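Local coordinates for oxidoreductase, 2OG-Fe(II) oxygenase family (Burkholderia pseudomallei, PDB 6N1F), which probably acts as an iron-dependent oxidoreductase of the 2-oxoglutarate oxygenase family, binding one iron ion in its active site, at residues A[157-170]-A[221-235]. Numbering follows the deposited sequence.
With FE (Fe (III) ion), chain E.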
ATOM      1  N   ASP A 157       0.732  -2.475 -10.989  1.00 49.57           N
ATOM      2  CA  ASP A 157      -0.333  -1.572 -10.564  1.00 50.92           C
ATOM      3  C   ASP A 157      -0.692  -0.590 -11.664  1.00 48.69           C
ATOM      4  O   ASP A 157      -1.863  -0.230 -11.819  1.00 51.54           O
ATOM      5  CB  ASP A 157       0.083  -0.827  -9.298  1.00 52.52           C
ATOM      6  CG  ASP A 157       0.059  -1.712  -8.067  1.00 60.79           C
ATOM      7  OD1 ASP A 157      -0.690  -2.718  -8.073  1.00 66.05           O
ATOM      8  OD2 ASP A 157       0.781  -1.394  -7.093  1.00 58.49           O
ATOM      9  N   ALA A 158       0.295  -0.169 -12.451  1.00 46.70           N
ATOM     10  CA  ALA A 158       0.036   0.725 -13.570  1.00 52.32           C
ATOM     11  C   ALA A 158      -1.004   0.170 -14.541  1.00 50.90           C
ATOM     12  O   ALA A 158      -1.601   0.944 -15.298  1.00 49.60           O
ATOM     13  CB  ALA A 158       1.346   1.013 -14.302  1.00 56.34           C
ATOM     14  N   ALA A 159      -1.239  -1.144 -14.541  1.00 56.82           N
ATOM     15  CA  ALA A 159      -2.245  -1.714 -15.433  1.00 55.55           C
ATOM     16  C   ALA A 159      -3.655  -1.267 -15.060  1.00 52.26           C
ATOM     17  O   ALA A 159      -4.514  -1.133 -15.939  1.00 51.65           O
ATOM     18  CB  ALA A 159      -2.156  -3.239 -15.426  1.00 55.22           C
ATOM     19  N   SER A 160      -3.917  -1.045 -13.768  1.00 45.31           N
ATOM     20  CA  SER A 160      -5.219  -0.519 -13.364  1.00 50.88           C
ATOM     21  C   SER A 160      -5.353   0.954 -13.727  1.00 56.10           C
ATOM     22  O   SER A 160      -6.443   1.416 -14.086  1.00 63.41           O
ATOM     23  CB  SER A 160      -5.424  -0.711 -11.863  1.00 45.26           C
ATOM     24  OG  SER A 160      -5.454  -2.084 -11.535  1.00 51.62           O
ATOM     25  N   ASN A 161      -4.260   1.704 -13.638  1.00 50.54           N
ATOM     26  CA  ASN A 161      -4.254   3.131 -13.923  1.00 45.05           C
ATOM     27  C   ASN A 161      -2.823   3.539 -14.247  1.00 37.82           C
ATOM     28  O   ASN A 161      -1.951   3.484 -13.372  1.00 36.09           O
ATOM     29  CB  ASN A 161      -4.813   3.912 -12.732  1.00 37.40           C
ATOM     30  CG  ASN A 161      -4.960   5.408 -13.008  1.00 42.22           C
ATOM     31  OD1 ASN A 161      -4.198   5.995 -13.774  1.00 39.77           O
ATOM     32  ND2 ASN A 161      -5.945   6.027 -12.372  1.00 38.14           N
ATOM     33  N   PRO A 162      -2.543   3.948 -15.488  1.00 39.98           N
ATOM     34  CA  PRO A 162      -1.159   4.267 -15.871  1.00 40.37           C
ATOM     35  C   PRO A 162      -0.574   5.467 -15.152  1.00 45.04           C
ATOM     36  O   PRO A 162       0.622   5.731 -15.315  1.00 53.31           O
ATOM     37  CB  PRO A 162      -1.274   4.544 -17.376  1.00 45.14           C
ATOM     38  CG  PRO A 162      -2.668   5.044 -17.538  1.00 44.34           C
ATOM     39  CD  PRO A 162      -3.488   4.221 -16.584  1.00 42.44           C
ATOM     40  N   ASP A 163      -1.363   6.202 -14.374  1.00 39.00           N
ATOM     41  CA  ASP A 163      -0.883   7.391 -13.681  1.00 40.47           C
ATOM     42  C   ASP A 163      -0.552   7.139 -12.215  1.00 39.77           C
ATOM     43  O   ASP A 163      -0.150   8.073 -11.520  1.00 42.42           O
ATOM     44  CB  ASP A 163      -1.916   8.521 -13.795  1.00 41.74           C
ATOM     45  CG  ASP A 163      -2.180   8.926 -15.231  1.00 55.62           C
ATOM     46  OD1 ASP A 163      -1.210   9.196 -15.971  1.00 58.35           O
ATOM     47  OD2 ASP A 163      -3.363   8.959 -15.636  1.00 61.58           O
ATOM     48  N   TYR A 164      -0.706   5.914 -11.722  1.00 38.29           N
ATOM     49  CA  TYR A 164      -0.265   5.614 -10.364  1.00 38.10           C
ATOM     50  C   TYR A 164       1.254   5.681 -10.303  1.00 37.52           C
ATOM     51  O   TYR A 164       1.936   4.978 -11.053  1.00 37.03           O
ATOM     52  CB  TYR A 164      -0.733   4.229  -9.938  1.00 35.09           C
ATOM     53  CG  TYR A 164      -2.203   4.069  -9.671  1.00 31.29           C
ATOM     54  CD1 TYR A 164      -3.036   5.160  -9.534  1.00 35.41           C
ATOM     55  CD2 TYR A 164      -2.751   2.804  -9.542  1.00 32.75           C
ATOM     56  CE1 TYR A 164      -4.384   4.990  -9.281  1.00 38.88           C
ATOM     57  CE2 TYR A 164      -4.081   2.625  -9.286  1.00 33.52           C
ATOM     58  CZ  TYR A 164      -4.895   3.711  -9.159  1.00 39.38           C
ATOM     59  OH  TYR A 164      -6.227   3.501  -8.902  1.00 42.05           O
ATOM     60  N   GLU A 165       1.793   6.512  -9.408  1.00 32.92           N
ATOM     61  CA  GLU A 165       3.241   6.620  -9.247  1.00 31.08           C
ATOM     62  C   GLU A 165       3.768   5.850  -8.051  1.00 33.37           C
ATOM     63  O   GLU A 165       4.878   5.315  -8.095  1.00 32.26           O
ATOM     64  CB  GLU A 165       3.659   8.074  -9.085  1.00 31.71           C
ATOM     65  CG  GLU A 165       3.786   8.850 -10.347  1.00 43.58           C
ATOM     66  CD  GLU A 165       4.333  10.220 -10.064  1.00 47.42           C
ATOM     67  OE1 GLU A 165       3.695  11.208 -10.478  1.00 51.32           O
ATOM     68  OE2 GLU A 165       5.387  10.298  -9.392  1.00 45.57           O
ATOM     69  N   PHE A 166       3.024   5.826  -6.961  1.00 30.69           N
ATOM     70  CA  PHE A 166       3.488   5.167  -5.760  1.00 27.81           C
ATOM     71  C   PHE A 166       2.324   4.442  -5.135  1.00 28.58           C
ATOM     72  O   PHE A 166       1.161   4.805  -5.321  1.00 32.57           O
ATOM     73  CB  PHE A 166       4.093   6.134  -4.739  1.00 28.20           C
ATOM     74  CG  PHE A 166       5.318   6.839  -5.225  1.00 35.24           C
ATOM     75  CD1 PHE A 166       6.548   6.193  -5.245  1.00 30.02           C
ATOM     76  CD2 PHE A 166       5.243   8.152  -5.662  1.00 33.81           C
ATOM     77  CE1 PHE A 166       7.681   6.852  -5.696  1.00 36.49           C
ATOM     78  CE2 PHE A 166       6.369   8.815  -6.112  1.00 40.80           C
ATOM     79  CZ  PHE A 166       7.589   8.164  -6.133  1.00 35.89           C
ATOM     80  N   SER A 167       2.666   3.409  -4.397  1.00 28.63           N
ATOM     81  CA  SER A 167       1.736   2.619  -3.629  1.00 25.69           C
ATOM     82  C   SER A 167       2.198   2.650  -2.180  1.00 23.76           C
ATOM     83  O   SER A 167       3.401   2.661  -1.910  1.00 26.10           O
ATOM     84  CB  SER A 167       1.699   1.179  -4.175  1.00 27.17           C
ATOM     85  OG  SER A 167       0.922   0.351  -3.342  1.00 38.16           O
ATOM     86  N   VAL A 168       1.247   2.695  -1.249  1.00 23.20           N
ATOM     87  CA  VAL A 168       1.526   2.673   0.181  1.00 28.03           C
ATOM     88  C   VAL A 168       0.721   1.541   0.794  1.00 27.01           C
ATOM     89  O   VAL A 168      -0.459   1.369   0.475  1.00 26.43           O
ATOM     90  CB  VAL A 168       1.185   4.010   0.877  1.00 20.05           C
ATOM     91  CG1 VAL A 168       1.522   3.922   2.331  1.00 19.53           C
ATOM     92  CG2 VAL A 168       1.962   5.139   0.237  1.00 23.09           C
ATOM     93  N   VAL A 169       1.361   0.764   1.667  1.00 29.38           N
ATOM     94  CA  VAL A 169       0.744  -0.407   2.275  1.00 23.05           C
ATOM     95  C   VAL A 169       1.040  -0.399   3.754  1.00 21.08           C
ATOM     96  O   VAL A 169       2.209  -0.451   4.154  1.00 24.03           O
ATOM     97  CB  VAL A 169       1.247  -1.714   1.652  1.00 25.63           C
ATOM     98  CG1 VAL A 169       0.465  -2.865   2.227  1.00 25.88           C
ATOM     99  CG2 VAL A 169       1.095  -1.648   0.169  1.00 23.46           C
ATOM    100  N   ILE A 170      -0.009  -0.374   4.565  1.00 17.28           N
ATOM    101  CA  ILE A 170       0.091  -0.389   6.016  1.00 20.89           C
ATOM    102  C   ILE A 170      -0.292  -1.776   6.485  1.00 26.30           C
ATOM    103  O   ILE A 170      -1.374  -2.265   6.142  1.00 27.09           O
ATOM    104  CB  ILE A 170      -0.837   0.651   6.649  1.00 23.37           C
ATOM    105  CG1 ILE A 170      -0.616   2.009   5.998  1.00 23.52           C
ATOM    106  CG2 ILE A 170      -0.631   0.715   8.164  1.00 21.30           C
ATOM    107  CD1 ILE A 170      -1.516   3.066   6.583  1.00 25.11           C
ATOM    108  N   SER A 221      -4.020  -5.717   5.285  1.00 20.79           N
ATOM    109  CA  SER A 221      -3.212  -4.561   4.935  1.00 29.05           C
ATOM    110  C   SER A 221      -4.084  -3.473   4.332  1.00 22.31           C
ATOM    111  O   SER A 221      -5.020  -3.762   3.583  1.00 22.83           O
ATOM    112  CB  SER A 221      -2.094  -4.955   3.956  1.00 33.83           C
ATOM    113  OG  SER A 221      -2.615  -5.495   2.754  1.00 37.63           O
ATOM    114  N   LEU A 222      -3.774  -2.222   4.668  1.00 22.95           N
ATOM    115  CA  LEU A 222      -4.386  -1.060   4.027  1.00 20.82           C
ATOM    116  C   LEU A 222      -3.509  -0.635   2.852  1.00 25.37           C
ATOM    117  O   LEU A 222      -2.334  -0.296   3.039  1.00 24.15           O
ATOM    118  CB  LEU A 222      -4.540   0.088   5.031  1.00 22.11           C
ATOM    119  CG  LEU A 222      -5.501   1.217   4.684  1.00 29.43           C
ATOM    120  CD1 LEU A 222      -5.678   2.087   5.909  1.00 38.41           C
ATOM    121  CD2 LEU A 222      -5.018   2.057   3.543  1.00 31.41           C
ATOM    122  N   VAL A 223      -4.090  -0.603   1.655  1.00 21.71           N
ATOM    123  CA  VAL A 223      -3.353  -0.339   0.427  1.00 20.54           C
ATOM    124  C   VAL A 223      -3.935   0.914  -0.217  1.00 20.78           C
ATOM    125  O   VAL A 223      -5.155   1.037  -0.346  1.00 27.44           O
ATOM    126  CB  VAL A 223      -3.430  -1.541  -0.535  1.00 21.89           C
ATOM    127  CG1 VAL A 223      -2.769  -1.208  -1.850  1.00 24.85           C
ATOM    128  CG2 VAL A 223      -2.779  -2.760   0.086  1.00 31.12           C
ATOM    129  N   TYR A 224      -3.075   1.844  -0.618  1.00 22.87           N
ATOM    130  CA  TYR A 224      -3.580   2.986  -1.374  1.00 23.31           C
ATOM    131  C   TYR A 224      -2.552   3.453  -2.389  1.00 30.89           C
ATOM    132  O   TYR A 224      -1.368   3.117  -2.313  1.00 28.00           O
ATOM    133  CB  TYR A 224      -4.022   4.157  -0.478  1.00 24.44           C
ATOM    134  CG  TYR A 224      -3.061   4.715   0.567  1.00 27.57           C
ATOM    135  CD1 TYR A 224      -2.519   5.992   0.432  1.00 23.99           C
ATOM    136  CD2 TYR A 224      -2.768   4.004   1.726  1.00 25.77           C
ATOM    137  CE1 TYR A 224      -1.674   6.530   1.409  1.00 25.01           C
ATOM    138  CE2 TYR A 224      -1.920   4.532   2.708  1.00 24.94           C
ATOM    139  CZ  TYR A 224      -1.380   5.785   2.545  1.00 23.37           C
ATOM    140  OH  TYR A 224      -0.545   6.277   3.520  1.00 31.36           O
ATOM    141  N   PHE A 225      -3.029   4.263  -3.335  1.00 25.52           N
ATOM    142  CA  PHE A 225      -2.283   4.603  -4.536  1.00 29.03           C
ATOM    143  C   PHE A 225      -2.265   6.112  -4.736  1.00 25.27           C
ATOM    144  O   PHE A 225      -3.290   6.782  -4.590  1.00 34.76           O
ATOM    145  CB  PHE A 225      -2.896   3.896  -5.751  1.00 24.36           C
ATOM    146  CG  PHE A 225      -2.903   2.389  -5.623  1.00 34.53           C
ATOM    147  CD1 PHE A 225      -1.863   1.635  -6.134  1.00 28.74           C
ATOM    148  CD2 PHE A 225      -3.933   1.741  -4.963  1.00 35.38           C
ATOM    149  CE1 PHE A 225      -1.858   0.262  -6.008  1.00 33.84           C
ATOM    150  CE2 PHE A 225      -3.935   0.373  -4.832  1.00 34.65           C
ATOM    151  CZ  PHE A 225      -2.898  -0.370  -5.358  1.00 38.25           C
ATOM    152  N   TYR A 226      -1.090   6.632  -5.070  1.00 32.35           N
ATOM    153  CA  TYR A 226      -0.845   8.058  -5.225  1.00 29.75           C
ATOM    154  C   TYR A 226      -0.597   8.388  -6.693  1.00 33.85           C
ATOM    155  O   TYR A 226       0.156   7.688  -7.381  1.00 35.41           O
ATOM    156  CB  TYR A 226       0.375   8.499  -4.406  1.00 28.04           C
ATOM    157  CG  TYR A 226       0.149   8.889  -2.964  1.00 26.12           C
ATOM    158  CD1 TYR A 226      -0.537  10.049  -2.638  1.00 28.03           C
ATOM    159  CD2 TYR A 226       0.669   8.127  -1.926  1.00 29.02           C
ATOM    160  CE1 TYR A 226      -0.719  10.439  -1.320  1.00 36.38           C
ATOM    161  CE2 TYR A 226       0.484   8.510  -0.594  1.00 35.55           C
ATOM    162  CZ  TYR A 226      -0.211   9.664  -0.304  1.00 34.84           C
ATOM    163  OH  TYR A 226      -0.409  10.058   0.998  1.00 42.80           O
ATOM    164  N   SER A 227      -1.224   9.461  -7.161  1.00 30.24           N
ATOM    165  CA  SER A 227      -1.014   9.998  -8.496  1.00 32.06           C
ATOM    166  C   SER A 227      -1.015  11.519  -8.409  1.00 35.00           C
ATOM    167  O   SER A 227      -1.662  12.095  -7.534  1.00 34.86           O
ATOM    168  CB  SER A 227      -2.103   9.525  -9.470  1.00 33.41           C
ATOM    169  OG  SER A 227      -1.960  10.107 -10.761  1.00 37.40           O
ATOM    170  N   ARG A 228      -0.277  12.168  -9.313  1.00 40.94           N
ATOM    171  CA  ARG A 228      -0.416  13.611  -9.484  1.00 42.28           C
ATOM    172  C   ARG A 228      -1.617  13.973 -10.345  1.00 40.96           C
ATOM    173  O   ARG A 228      -2.006  15.140 -10.387  1.00 43.56           O
ATOM    174  CB  ARG A 228       0.845  14.209 -10.108  1.00 39.14           C
ATOM    175  CG  ARG A 228       2.103  14.049  -9.288  1.00 38.38           C
ATOM    176  CD  ARG A 228       3.310  14.502 -10.089  1.00 40.95           C
ATOM    177  NE  ARG A 228       3.429  13.757 -11.340  1.00 39.62           N
ATOM    178  CZ  ARG A 228       3.197  14.259 -12.551  1.00 43.54           C
ATOM    179  NH1 ARG A 228       2.849  15.532 -12.710  1.00 43.91           N
ATOM    180  NH2 ARG A 228       3.329  13.483 -13.616  1.00 51.29           N
ATOM    181  N   HIS A 229      -2.209  13.006 -11.028  1.00 40.75           N
ATOM    182  CA  HIS A 229      -3.388  13.248 -11.845  1.00 48.11           C
ATOM    183  C   HIS A 229      -4.631  12.992 -11.013  1.00 43.67           C
ATOM    184  O   HIS A 229      -4.772  11.923 -10.414  1.00 41.27           O
ATOM    185  CB  HIS A 229      -3.389  12.343 -13.081  1.00 44.00           C
ATOM    186  CG  HIS A 229      -4.540  12.579 -14.008  1.00 49.66           C
ATOM    187  ND1 HIS A 229      -4.826  13.819 -14.542  1.00 54.08           N
ATOM    188  CD2 HIS A 229      -5.465  11.729 -14.513  1.00 51.83           C
ATOM    189  CE1 HIS A 229      -5.881  13.722 -15.332  1.00 56.43           C
ATOM    190  NE2 HIS A 229      -6.290  12.466 -15.329  1.00 52.37           N
ATOM    191  N   ASN A 230      -5.529  13.972 -10.971  1.00 49.37           N
ATOM    192  CA  ASN A 230      -6.811  13.784 -10.314  1.00 47.58           C
ATOM    193  C   ASN A 230      -7.969  13.729 -11.301  1.00 52.82           C
ATOM    194  O   ASN A 230      -9.122  13.623 -10.874  1.00 55.47           O
ATOM    195  CB  ASN A 230      -7.046  14.888  -9.278  1.00 48.87           C
ATOM    196  CG  ASN A 230      -7.868  14.408  -8.089  1.00 52.73           C
ATOM    197  OD1 ASN A 230      -7.860  13.220  -7.743  1.00 56.03           O
ATOM    198  ND2 ASN A 230      -8.575  15.333  -7.451  1.00 51.04           N
ATOM    199  N   GLY A 231      -7.698  13.780 -12.601  1.00 52.42           N
ATOM    200  CA  GLY A 231      -8.742  13.586 -13.579  1.00 55.71           C
ATOM    201  C   GLY A 231      -9.112  12.117 -13.706  1.00 60.14           C
ATOM    202  O   GLY A 231      -8.768  11.271 -12.877  1.00 59.51           O
ATOM    203  N   ALA A 232      -9.824  11.813 -14.784  1.00 57.01           N
ATOM    204  CA  ALA A 232     -10.316  10.458 -14.963  1.00 56.22           C
ATOM    205  C   ALA A 232      -9.168   9.484 -15.218  1.00 56.54           C
ATOM    206  O   ALA A 232      -8.110   9.849 -15.746  1.00 54.85           O
ATOM    207  CB  ALA A 232     -11.322  10.396 -16.109  1.00 60.74           C
ATOM    208  N   ASN A 233      -9.385   8.234 -14.817  1.00 52.84           N
ATOM    209  CA  ASN A 233      -8.439   7.154 -15.066  1.00 52.83           C
ATOM    210  C   ASN A 233      -8.247   6.967 -16.565  1.00 59.94           C
ATOM    211  O   ASN A 233      -9.172   6.548 -17.266  1.00 66.39           O
ATOM    212  CB  ASN A 233      -8.939   5.860 -14.415  1.00 46.23           C
ATOM    213  CG  ASN A 233      -7.897   4.760 -14.413  1.00 49.17           C
ATOM    214  OD1 ASN A 233      -7.039   4.700 -15.292  1.00 54.32           O
ATOM    215  ND2 ASN A 233      -7.971   3.875 -13.422  1.00 40.69           N
ATOM    216  N   ARG A 234      -7.051   7.270 -17.068  1.00 58.65           N
ATOM    217  CA  ARG A 234      -6.862   7.132 -18.510  1.00 65.02           C
ATOM    218  C   ARG A 234      -6.768   5.675 -18.973  1.00 61.35           C
ATOM    219  O   ARG A 234      -6.487   5.456 -20.163  1.00 60.37           O
ATOM    220  CB  ARG A 234      -5.621   7.901 -18.967  1.00 69.63           C
ATOM    221  CG  ARG A 234      -5.791   9.414 -18.961  1.00 69.97           C
ATOM    222  CD  ARG A 234      -4.812  10.111 -19.914  1.00 65.58           C
ATOM    223  NE  ARG A 234      -3.470   9.534 -19.882  1.00 57.79           N
ATOM    224  CZ  ARG A 234      -2.654   9.603 -18.837  1.00 57.43           C
ATOM    225  NH1 ARG A 234      -3.051  10.209 -17.733  1.00 66.66           N
ATOM    226  NH2 ARG A 234      -1.448   9.057 -18.886  1.00 56.89           N
ATOM    227  N   ARG A 235      -6.971   4.670 -18.126  1.00 59.24           N
ATOM    228  CA  ARG A 235      -7.099   3.308 -18.626  1.00 58.25           C
ATOM    229  C   ARG A 235      -8.453   3.152 -19.307  1.00 62.53           C
ATOM    230  O   ARG A 235      -9.495   3.461 -18.720  1.00 64.10           O
ATOM    231  CB  ARG A 235      -6.951   2.299 -17.493  1.00 58.74           C
ATOM    232  CG  ARG A 235      -6.595   0.893 -17.960  1.00 61.74           C
ATOM    233  CD  ARG A 235      -7.619  -0.115 -17.482  1.00 65.01           C
ATOM    234  NE  ARG A 235      -7.956   0.092 -16.077  1.00 70.50           N
ATOM    235  CZ  ARG A 235      -8.761  -0.702 -15.379  1.00 72.88           C
ATOM    236  NH1 ARG A 235      -9.309  -1.762 -15.963  1.00 74.08           N
ATOM    237  NH2 ARG A 235      -9.016  -0.439 -14.102  1.00 66.82           N
TER
HETATM  238 FE    FE E 300      -0.118  -4.057  -6.452  0.90 52.11          FE
HETATM  239  O   HOH W   1       1.004  10.910 -11.255  1.00 36.51           O
HETATM  240  O   HOH W   2      -0.413  -5.620  -4.498  1.00 44.42           O
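Strands 166-170 and 221-227 run antiparallel, with Phe166, Val168 and Ile170 in hydrogen-bonded pairs with Tyr226, Tyr224 and Leu222. Beside Tyr226, Glu165 and Phe166 share one partner in a classic beta bulge; Glu165 N reaches Tyr226 O at 2.9 Å, whereas the bond from Phe166 N is weak.

Aromatic packing differs on the two faces of the sheet. On one, Tyr224 CG lies between its backbone N and carbonyl carbon (chi1 53°), which turns the ring alongside Val168, whose CB stands over one face, 3.7 Å from the centroid, while Val168 CG2 meets the edge of Tyr226. On the other, Phe225 CB sits over the centre of one face of Tyr164 as a CH-pi contact and Asn161 CB covers the opposite face. The Phe225 ring edge, at CE1, then approaches Asp157 OD2 at 3.3 Å, ring and carboxylate perpendicular.

Polar contacts join the residues that precede strand 166-170 to the end of strand 221-227 and the loop after it. Ser160 O is gripped from opposite faces of its plane by Asn233 ND2 (3.0 Å) and Arg235 NE (2.8 Å), and the amides of Asn161 and Asn233 stack. The Asp163 carboxylate forms a salt bridge with the Arg234 guanidinium, their planes about 45° apart, while the backbone O of Asp163 accepts from Ser227 OG, which comes from above the carbonyl plane. Arg228 NE meets Glu165 OE1 at 2.7 Å, almost along the C-O axis, in a second salt bridge; Tyr136 holds the other carboxylate oxygen.

Asp157 OD1 binds the iron at 2.2 Å, with His155 and His209 completing the protein ligands. This is the two-histidine, one-carboxylate facial triad of the double-stranded beta-helix fold of 2-oxoglutarate oxygenases.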